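Local coordinates for protein peptidyl tryptophan dihydroxylase (Pseudomonas putida, PDB 7CTQ) that uses bound flavin-adenine dinucleotide to dihydroxylate a peptidyl tryptophan, a step essential for biogenesis of the tryptophylquinone cofactor of quinohemoprotein amine dehydrogenase, at residues 11-16 against 31-36; 35-40 against 94-99. One frame throughout, in Å; residues are numbered along the deposited sequence.

Contact 1 of 2, residues 11-16 against 31-36. With FAD (flavin-adenine dinucleotide), chain C.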
loop_
_atom_site.group_PDB
_atom_site.type_symbol
_atom_site.label_atom_id
_atom_site.label_comp_id
_atom_site.label_asym_id
_atom_site.label_seq_id
_atom_site.Cartn_x
_atom_site.Cartn_y
_atom_site.Cartn_z
ATOM N N LEU A 11 3.131 -6.081 -15.389
ATOM C CA LEU A 11 3.045 -4.734 -15.948
ATOM C C LEU A 11 3.296 -3.712 -14.852
ATOM O O LEU A 11 2.500 -3.600 -13.911
ATOM C CB LEU A 11 1.682 -4.475 -16.587
ATOM C CG LEU A 11 1.086 -5.612 -17.404
ATOM C CD1 LEU A 11 -0.264 -5.209 -17.981
ATOM C CD2 LEU A 11 2.051 -6.028 -18.508
ATOM N N GLY A 12 4.385 -2.960 -14.983
ATOM C CA GLY A 12 4.716 -1.924 -14.020
ATOM C C GLY A 12 5.816 -2.339 -13.064
ATOM O O GLY A 12 5.784 -3.443 -12.500
ATOM N N ALA A 13 6.797 -1.459 -12.867
ATOM C CA ALA A 13 7.962 -1.799 -12.065
ATOM C C ALA A 13 8.126 -0.832 -10.905
ATOM O O ALA A 13 9.236 -0.365 -10.627
ATOM C CB ALA A 13 9.229 -1.816 -12.925
ATOM N N GLY A 14 7.032 -0.521 -10.221
ATOM C CA GLY A 14 7.117 0.173 -8.960
ATOM C C GLY A 14 7.404 -0.820 -7.854
ATOM O O GLY A 14 7.662 -2.005 -8.107
ATOM N N PRO A 15 7.344 -0.361 -6.601
ATOM C CA PRO A 15 7.592 -1.280 -5.474
ATOM C C PRO A 15 6.773 -2.561 -5.538
ATOM O O PRO A 15 7.299 -3.648 -5.262
ATOM C CB PRO A 15 7.217 -0.434 -4.247
ATOM C CG PRO A 15 7.255 0.973 -4.708
ATOM C CD PRO A 15 6.937 0.983 -6.157
ATOM N N ALA A 16 5.499 -2.467 -5.920
ATOM C CA ALA A 16 4.626 -3.632 -5.846
ATOM C C ALA A 16 4.933 -4.641 -6.950
ATOM O O ALA A 16 5.045 -5.848 -6.690
ATOM C CB ALA A 16 3.166 -3.183 -5.906
ATOM N N VAL A 31 10.103 -14.873 -14.947
ATOM C CA VAL A 31 9.273 -13.676 -14.835
ATOM C C VAL A 31 9.814 -12.588 -15.749
ATOM O O VAL A 31 11.024 -12.349 -15.789
ATOM C CB VAL A 31 9.228 -13.153 -13.383
ATOM C CG1 VAL A 31 8.348 -11.914 -13.285
ATOM C CG2 VAL A 31 8.766 -14.245 -12.419
ATOM N N THR A 32 8.909 -11.909 -16.454
ATOM C CA THR A 32 9.229 -10.736 -17.261
ATOM C C THR A 32 8.411 -9.550 -16.768
ATOM O O THR A 32 7.204 -9.677 -16.541
ATOM C CB THR A 32 8.938 -10.991 -18.749
ATOM O OG1 THR A 32 9.790 -12.034 -19.239
ATOM C CG2 THR A 32 9.155 -9.723 -19.572
ATOM N N VAL A 33 9.057 -8.401 -16.610
ATOM C CA VAL A 33 8.390 -7.175 -16.186
ATOM C C VAL A 33 8.444 -6.172 -17.327
ATOM O O VAL A 33 9.489 -5.997 -17.962
ATOM C CB VAL A 33 9.031 -6.591 -14.910
ATOM C CG1 VAL A 33 8.456 -5.223 -14.591
ATOM C CG2 VAL A 33 8.827 -7.534 -13.732
ATOM N N VAL A 34 7.313 -5.521 -17.592
ATOM C CA VAL A 34 7.214 -4.432 -18.557
ATOM C C VAL A 34 6.856 -3.169 -17.794
ATOM O O VAL A 34 5.948 -3.191 -16.955
ATOM C CB VAL A 34 6.156 -4.717 -19.637
ATOM C CG1 VAL A 34 6.158 -3.614 -20.688
ATOM C CG2 VAL A 34 6.389 -6.075 -20.263
ATOM N N SER A 35 7.548 -2.071 -18.091
ATOM C CA SER A 35 7.254 -0.819 -17.405
ATOM C C SER A 35 7.919 0.331 -18.143
ATOM O O SER A 35 8.854 0.135 -18.924
ATOM C CB SER A 35 7.719 -0.846 -15.947
ATOM O OG SER A 35 7.730 0.454 -15.383
ATOM N N GLU A 36 7.428 1.534 -17.866
ATOM C CA GLU A 36 7.926 2.747 -18.495
ATOM C C GLU A 36 9.064 3.337 -17.667
ATOM O O GLU A 36 9.050 3.281 -16.433
ATOM C CB GLU A 36 6.798 3.766 -18.664
ATOM C CG GLU A 36 7.252 5.139 -19.133
ATOM C CD GLU A 36 6.215 5.834 -19.988
ATOM O OE1 GLU A 36 5.401 5.128 -20.620
ATOM O OE2 GLU A 36 6.212 7.083 -20.032
HETATM P PA FAD C . 3.838 2.730 -8.700
HETATM O O1A FAD C . 4.918 3.009 -7.729
HETATM O O2A FAD C . 3.062 3.973 -9.111
HETATM O O5B FAD C . 4.432 1.921 -9.896
HETATM C C5B FAD C . 3.752 1.843 -11.164
HETATM C C4B FAD C . 4.821 1.713 -12.216
HETATM O O4B FAD C . 4.201 1.398 -13.484
HETATM C C3B FAD C . 5.680 2.960 -12.451
HETATM O O3B FAD C . 7.036 2.586 -12.685
HETATM C C2B FAD C . 5.020 3.607 -13.675
HETATM O O2B FAD C . 5.932 4.355 -14.479
HETATM C C1B FAD C . 4.570 2.365 -14.444
HETATM N N9A FAD C . 3.475 2.536 -15.388
HETATM C C8A FAD C . 2.353 3.308 -15.278
HETATM N N7A FAD C . 1.539 3.239 -16.302
HETATM C C5A FAD C . 2.194 2.380 -17.166
HETATM C C6A FAD C . 1.878 1.899 -18.453
HETATM N N6A FAD C . 0.773 2.229 -19.120
HETATM N N1A FAD C . 2.748 1.040 -19.046
HETATM C C2A FAD C . 3.860 0.701 -18.387
HETATM N N3A FAD C . 4.257 1.097 -17.172
HETATM C C4A FAD C . 3.380 1.935 -16.611
HETATM N N1 FAD C . 4.219 6.689 -0.367
HETATM C C2 FAD C . 5.197 6.816 0.580
HETATM O O2 FAD C . 5.770 5.835 1.057
HETATM N N3 FAD C . 5.571 8.071 1.015
HETATM C C4 FAD C . 5.046 9.271 0.580
HETATM O O4 FAD C . 5.470 10.332 1.033
HETATM C C4X FAD C . 4.008 9.130 -0.423
HETATM N N5 FAD C . 3.450 10.217 -0.886
HETATM C C5X FAD C . 2.457 10.083 -1.843
HETATM C C6 FAD C . 1.845 11.234 -2.343
HETATM C C7 FAD C . 0.832 11.152 -3.292
HETATM C C7M FAD C . 0.196 12.414 -3.812
HETATM C C8 FAD C . 0.416 9.892 -3.753
HETATM C C8M FAD C . -0.671 9.768 -4.788
HETATM C C9 FAD C . 1.026 8.744 -3.261
HETATM C C9A FAD C . 2.035 8.829 -2.309
HETATM N N10 FAD C . 2.676 7.682 -1.797
HETATM C C10 FAD C . 3.659 7.796 -0.835
HETATM C "C1'" FAD C . 2.243 6.347 -2.214
HETATM C "C2'" FAD C . 3.194 5.653 -3.175
HETATM O "O2'" FAD C . 3.527 6.494 -4.279
HETATM C "C3'" FAD C . 2.512 4.383 -3.682
HETATM O "O3'" FAD C . 1.970 3.706 -2.553
HETATM C "C4'" FAD C . 3.406 3.405 -4.437
HETATM O "O4'" FAD C . 4.284 4.090 -5.336
HETATM C "C5'" FAD C . 2.576 2.390 -5.187
HETATM O "O5'" FAD C . 3.452 1.383 -5.713
HETATM P P FAD C . 3.081 0.591 -7.003
HETATM O O1P FAD C . 1.759 -0.136 -6.715
HETATM O O2P FAD C . 4.225 -0.251 -7.452
HETATM O O3P FAD C . 2.779 1.736 -8.059
#
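With chi1 at 172°, Val-33 carries CG1 anti to its backbone N, and this methyl meets the CB of Ala-13 at 3.9 Å and lies beside the carbonyl oxygen of Gly-12. Ser-35 likewise has OG anti to its backbone N (chi1 166°). Its CB packs tightly against Ala-13, 3.5 Å from the CB of that residue, while OG lies 3.3 Å from Ala-13 N and 3.5 Å from the ribose oxygen O3B of the FAD. Alanine and serine suit so close an approach because neither brings a longer chain. Where the two strands end, the amide of Gly-12 donates a hydrogen bond to Val-34 O at a doubtfully short 2.5 Å. Leu-11 and Val-34 form the parallel bridge just before it and send their branched side chains to the same face of the sheet. Gly-12 has positive phi (103°), and a CB there would press on its preceding carbonyl and on ribose O4B. At Gly-14, the N-cap of the following helix, a CB would clash with O5B. The two glycines therefore let the turn run close against the ribose and phosphates of the cofactor, and Ala-16 N donates a 3.0 Å hydrogen bond to phosphate oxygen O2P. This strand-turn-helix with its GxGxxG pattern is consistent with a Rossmann-type dinucleotide site. The contact closes a beta-alpha-beta unit: strands 8-11 and 31-35 are linked by helix 15-27, whose Ala-21 touches Val-33, while strand 108-119 borders Val-34 and helix 91-104 reaches Ala-13 and Ser-35.

Contact 2 of 2, residues 35-40 against 94-99. With FAD (flavin-adenine dinucleotide), chain C.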
loop_
_atom_site.group_PDB
_atom_site.type_symbol
_atom_site.label_atom_id
_atom_site.label_comp_id
_atom_site.label_asym_id
_atom_site.label_seq_id
_atom_site.Cartn_x
_atom_site.Cartn_y
_atom_site.Cartn_z
ATOM N N SER A 35 7.548 -2.071 -18.091
ATOM C CA SER A 35 7.254 -0.819 -17.405
ATOM C C SER A 35 7.919 0.331 -18.143
ATOM O O SER A 35 8.854 0.135 -18.924
ATOM C CB SER A 35 7.719 -0.846 -15.947
ATOM O OG SER A 35 7.730 0.454 -15.383
ATOM N N GLU A 36 7.428 1.534 -17.866
ATOM C CA GLU A 36 7.926 2.747 -18.495
ATOM C C GLU A 36 9.064 3.337 -17.667
ATOM O O GLU A 36 9.050 3.281 -16.433
ATOM C CB GLU A 36 6.798 3.766 -18.664
ATOM C CG GLU A 36 7.252 5.139 -19.133
ATOM C CD GLU A 36 6.215 5.834 -19.988
ATOM O OE1 GLU A 36 5.401 5.128 -20.620
ATOM O OE2 GLU A 36 6.212 7.083 -20.032
ATOM N N TRP A 37 10.043 3.918 -18.370
ATOM C CA TRP A 37 11.311 4.313 -17.759
ATOM C C TRP A 37 11.108 5.243 -16.567
ATOM O O TRP A 37 11.593 4.968 -15.461
ATOM C CB TRP A 37 12.198 4.980 -18.815
ATOM C CG TRP A 37 13.646 5.147 -18.433
ATOM C CD1 TRP A 37 14.182 5.100 -17.176
ATOM C CD2 TRP A 37 14.743 5.379 -19.327
ATOM N NE1 TRP A 37 15.541 5.303 -17.232
ATOM C CE2 TRP A 37 15.911 5.471 -18.542
ATOM C CE3 TRP A 37 14.851 5.519 -20.717
ATOM C CZ2 TRP A 37 17.170 5.695 -19.099
ATOM C CZ3 TRP A 37 16.102 5.743 -21.268
ATOM C CH2 TRP A 37 17.245 5.828 -20.460
ATOM N N ARG A 38 10.416 6.363 -16.776
ATOM C CA ARG A 38 10.343 7.408 -15.765
ATOM C C ARG A 38 8.997 8.115 -15.823
ATOM O O ARG A 38 8.141 7.817 -16.661
ATOM C CB ARG A 38 11.474 8.428 -15.939
ATOM C CG ARG A 38 12.871 7.826 -15.884
ATOM C CD ARG A 38 13.967 8.822 -16.247
ATOM N NE ARG A 38 13.657 10.199 -15.860
ATOM C CZ ARG A 38 13.484 10.617 -14.607
ATOM N NH1 ARG A 38 13.601 9.767 -13.596
ATOM N NH2 ARG A 38 13.201 11.890 -14.361
ATOM N N ARG A 39 8.825 9.059 -14.902
ATOM C CA ARG A 39 7.693 9.976 -14.860
ATOM C C ARG A 39 8.184 11.262 -14.197
ATOM O O ARG A 39 9.393 11.484 -14.066
ATOM C CB ARG A 39 6.498 9.325 -14.144
ATOM C CG ARG A 39 5.127 9.929 -14.465
ATOM C CD ARG A 39 5.062 10.498 -15.880
ATOM N NE ARG A 39 5.094 9.463 -16.912
ATOM C CZ ARG A 39 4.011 8.918 -17.461
ATOM N NH1 ARG A 39 2.802 9.307 -17.072
ATOM N NH2 ARG A 39 4.132 7.983 -18.398
ATOM N N PHE A 40 7.252 12.113 -13.767
ATOM C CA PHE A 40 7.631 13.406 -13.210
ATOM C C PHE A 40 8.465 13.233 -11.940
ATOM O O PHE A 40 8.449 12.190 -11.277
ATOM C CB PHE A 40 6.391 14.260 -12.916
ATOM C CG PHE A 40 5.555 13.754 -11.773
ATOM C CD1 PHE A 40 4.577 12.791 -11.985
ATOM C CD2 PHE A 40 5.739 14.243 -10.490
ATOM C CE1 PHE A 40 3.801 12.321 -10.935
ATOM C CE2 PHE A 40 4.969 13.771 -9.439
ATOM C CZ PHE A 40 3.999 12.812 -9.662
ATOM N N PHE A 94 14.704 6.060 -7.554
ATOM C CA PHE A 94 14.175 4.798 -7.041
ATOM C C PHE A 94 13.724 3.871 -8.167
ATOM O O PHE A 94 14.178 2.725 -8.264
ATOM C CB PHE A 94 13.020 5.090 -6.085
ATOM C CG PHE A 94 12.626 3.925 -5.235
ATOM C CD1 PHE A 94 13.531 3.352 -4.355
ATOM C CD2 PHE A 94 11.347 3.407 -5.304
ATOM C CE1 PHE A 94 13.163 2.281 -3.561
ATOM C CE2 PHE A 94 10.974 2.332 -4.513
ATOM C CZ PHE A 94 11.882 1.771 -3.643
ATOM N N ASP A 95 12.821 4.351 -9.025
ATOM C CA ASP A 95 12.241 3.479 -10.046
ATOM C C ASP A 95 13.289 3.043 -11.062
ATOM O O ASP A 95 13.303 1.882 -11.489
ATOM C CB ASP A 95 11.069 4.175 -10.742
ATOM C CG ASP A 95 10.088 4.797 -9.757
ATOM O OD1 ASP A 95 9.957 4.265 -8.632
ATOM O OD2 ASP A 95 9.454 5.816 -10.105
ATOM N N ARG A 96 14.169 3.960 -11.469
ATOM C CA ARG A 96 15.290 3.574 -12.319
ATOM C C ARG A 96 16.180 2.563 -11.612
ATOM O O ARG A 96 16.726 1.652 -12.244
ATOM C CB ARG A 96 16.091 4.811 -12.731
ATOM C CG ARG A 96 15.471 5.638 -13.857
ATOM C CD ARG A 96 16.453 6.697 -14.377
ATOM N NE ARG A 96 16.331 7.981 -13.681
ATOM C CZ ARG A 96 17.261 8.494 -12.875
ATOM N NH1 ARG A 96 18.392 7.835 -12.654
ATOM N NH2 ARG A 96 17.059 9.669 -12.287
ATOM N N ALA A 97 16.306 2.679 -10.298
ATOM C CA ALA A 97 17.133 1.736 -9.566
ATOM C C ALA A 97 16.447 0.393 -9.334
ATOM O O ALA A 97 17.137 -0.617 -9.162
ATOM C CB ALA A 97 17.520 2.350 -8.226
ATOM N N LEU A 98 15.107 0.364 -9.297
ATOM C CA LEU A 98 14.390 -0.895 -9.114
ATOM C C LEU A 98 14.716 -1.891 -10.216
ATOM O O LEU A 98 14.728 -3.104 -9.974
ATOM C CB LEU A 98 12.882 -0.649 -9.059
ATOM C CG LEU A 98 12.293 -0.113 -7.745
ATOM C CD1 LEU A 98 10.803 0.205 -7.886
ATOM C CD2 LEU A 98 12.533 -1.083 -6.592
ATOM N N ARG A 99 14.996 -1.406 -11.426
ATOM C CA ARG A 99 15.244 -2.317 -12.538
ATOM C C ARG A 99 16.529 -3.115 -12.334
ATOM O O ARG A 99 16.622 -4.257 -12.797
ATOM C CB ARG A 99 15.303 -1.536 -13.851
ATOM C CG ARG A 99 14.566 -0.204 -13.819
ATOM C CD ARG A 99 13.085 -0.390 -13.560
ATOM N NE ARG A 99 12.319 -0.367 -14.800
ATOM C CZ ARG A 99 12.011 0.744 -15.467
ATOM N NH1 ARG A 99 12.406 1.925 -15.007
ATOM N NH2 ARG A 99 11.308 0.675 -16.591
HETATM P PA FAD C . 3.838 2.730 -8.700
HETATM O O1A FAD C . 4.918 3.009 -7.729
HETATM O O2A FAD C . 3.062 3.973 -9.111
HETATM O O5B FAD C . 4.432 1.921 -9.896
HETATM C C5B FAD C . 3.752 1.843 -11.164
HETATM C C4B FAD C . 4.821 1.713 -12.216
HETATM O O4B FAD C . 4.201 1.398 -13.484
HETATM C C3B FAD C . 5.680 2.960 -12.451
HETATM O O3B FAD C . 7.036 2.586 -12.685
HETATM C C2B FAD C . 5.020 3.607 -13.675
HETATM O O2B FAD C . 5.932 4.355 -14.479
HETATM C C1B FAD C . 4.570 2.365 -14.444
HETATM N N9A FAD C . 3.475 2.536 -15.388
HETATM C C8A FAD C . 2.353 3.308 -15.278
HETATM N N7A FAD C . 1.539 3.239 -16.302
HETATM C C5A FAD C . 2.194 2.380 -17.166
HETATM C C6A FAD C . 1.878 1.899 -18.453
HETATM N N6A FAD C . 0.773 2.229 -19.120
HETATM N N1A FAD C . 2.748 1.040 -19.046
HETATM C C2A FAD C . 3.860 0.701 -18.387
HETATM N N3A FAD C . 4.257 1.097 -17.172
HETATM C C4A FAD C . 3.380 1.935 -16.611
HETATM N N1 FAD C . 4.219 6.689 -0.367
HETATM C C2 FAD C . 5.197 6.816 0.580
HETATM O O2 FAD C . 5.770 5.835 1.057
HETATM N N3 FAD C . 5.571 8.071 1.015
HETATM C C4 FAD C . 5.046 9.271 0.580
HETATM O O4 FAD C . 5.470 10.332 1.033
HETATM C C4X FAD C . 4.008 9.130 -0.423
HETATM N N5 FAD C . 3.450 10.217 -0.886
HETATM C C5X FAD C . 2.457 10.083 -1.843
HETATM C C6 FAD C . 1.845 11.234 -2.343
HETATM C C7 FAD C . 0.832 11.152 -3.292
HETATM C C7M FAD C . 0.196 12.414 -3.812
HETATM C C8 FAD C . 0.416 9.892 -3.753
HETATM C C8M FAD C . -0.671 9.768 -4.788
HETATM C C9 FAD C . 1.026 8.744 -3.261
HETATM C C9A FAD C . 2.035 8.829 -2.309
HETATM N N10 FAD C . 2.676 7.682 -1.797
HETATM C C10 FAD C . 3.659 7.796 -0.835
HETATM C "C1'" FAD C . 2.243 6.347 -2.214
HETATM C "C2'" FAD C . 3.194 5.653 -3.175
HETATM O "O2'" FAD C . 3.527 6.494 -4.279
HETATM C "C3'" FAD C . 2.512 4.383 -3.682
HETATM O "O3'" FAD C . 1.970 3.706 -2.553
HETATM C "C4'" FAD C . 3.406 3.405 -4.437
HETATM O "O4'" FAD C . 4.284 4.090 -5.336
HETATM C "C5'" FAD C . 2.576 2.390 -5.187
HETATM O "O5'" FAD C . 3.452 1.383 -5.713
HETATM P P FAD C . 3.081 0.591 -7.003
HETATM O O1P FAD C . 1.759 -0.136 -6.715
HETATM O O2P FAD C . 4.225 -0.251 -7.452
HETATM O O3P FAD C . 2.779 1.736 -8.059
#
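Arg-96 lays its aliphatic stem against the pyrrole part of the Trp-37 indole, with CD 3.3 Å from NE1 and CG at the ring edge. Trp-37 has CG anti to its backbone N (chi1 -166°), and the NE1-CD1 side of the ring comes nearest Arg-96; the ring and the Arg-96 guanidinium are turned 71° apart. A long flexible arginine suits this place because its methylenes can pack against the indole while its charged end passes on. That end meets Arg-38, whose CD packs 3.8 Å from CD of Arg-96. Arg-38 NH1 comes to the guanidinium edge of Arg-96, 3.3 Å from NE, and since both atoms are donors this is a close approach of like charges, not a bond. An alanine in place of Arg-38 would probably leave CG and CD of Arg-96 without the methylenes they pack on, opening a gap there.

Arg-99 binds by its head group. Its chain bends at chi2 and chi3, and NH1 donates to Trp-37 O at 3.2 Å, the oxygen lying near the guanidinium plane and the donor tilted 17° from the carbonyl plane. NH2 comes 3.4 Å from Ser-35 O, while the OG of Ser-35 sits over one guanidinium face. On the loop itself, Arg-39 NH2 makes a 2.8 Å salt bridge with Glu-36 OE2, meeting the carboxylate from above its plane. Chemically, then, helix 91-104 holds the surface loop between strands 31-35 and 43-46 through one arginine on a backbone carbonyl, while Arg-38 of the loop and Arg-96 of the helix pack by their stems at a probable cost in charge repulsion.

In the fold
Contacts 1 and 2 lie about 9 Å apart, centre to centre, on the same side of the chain's centre, and both touch FAD. They share Ser-35 and Glu-36: the chain runs from the glycine turn after strand 8-11 through helix 15-27 to strand 31-35, then into the loop that contact 2 joins to helix 91-104. Contact 1 is buried in the parallel part of the seven-stranded sheet, whereas contact 2 lies at the surface. They also touch directly, as Leu-98 CD1 packs 3.2 Å from Ala-13 O. The end of strand 31-35 thus meets both the glycine turn and helix 91-104, bringing distant parts of the chain together around the adenosine and diphosphate portion of the cofactor.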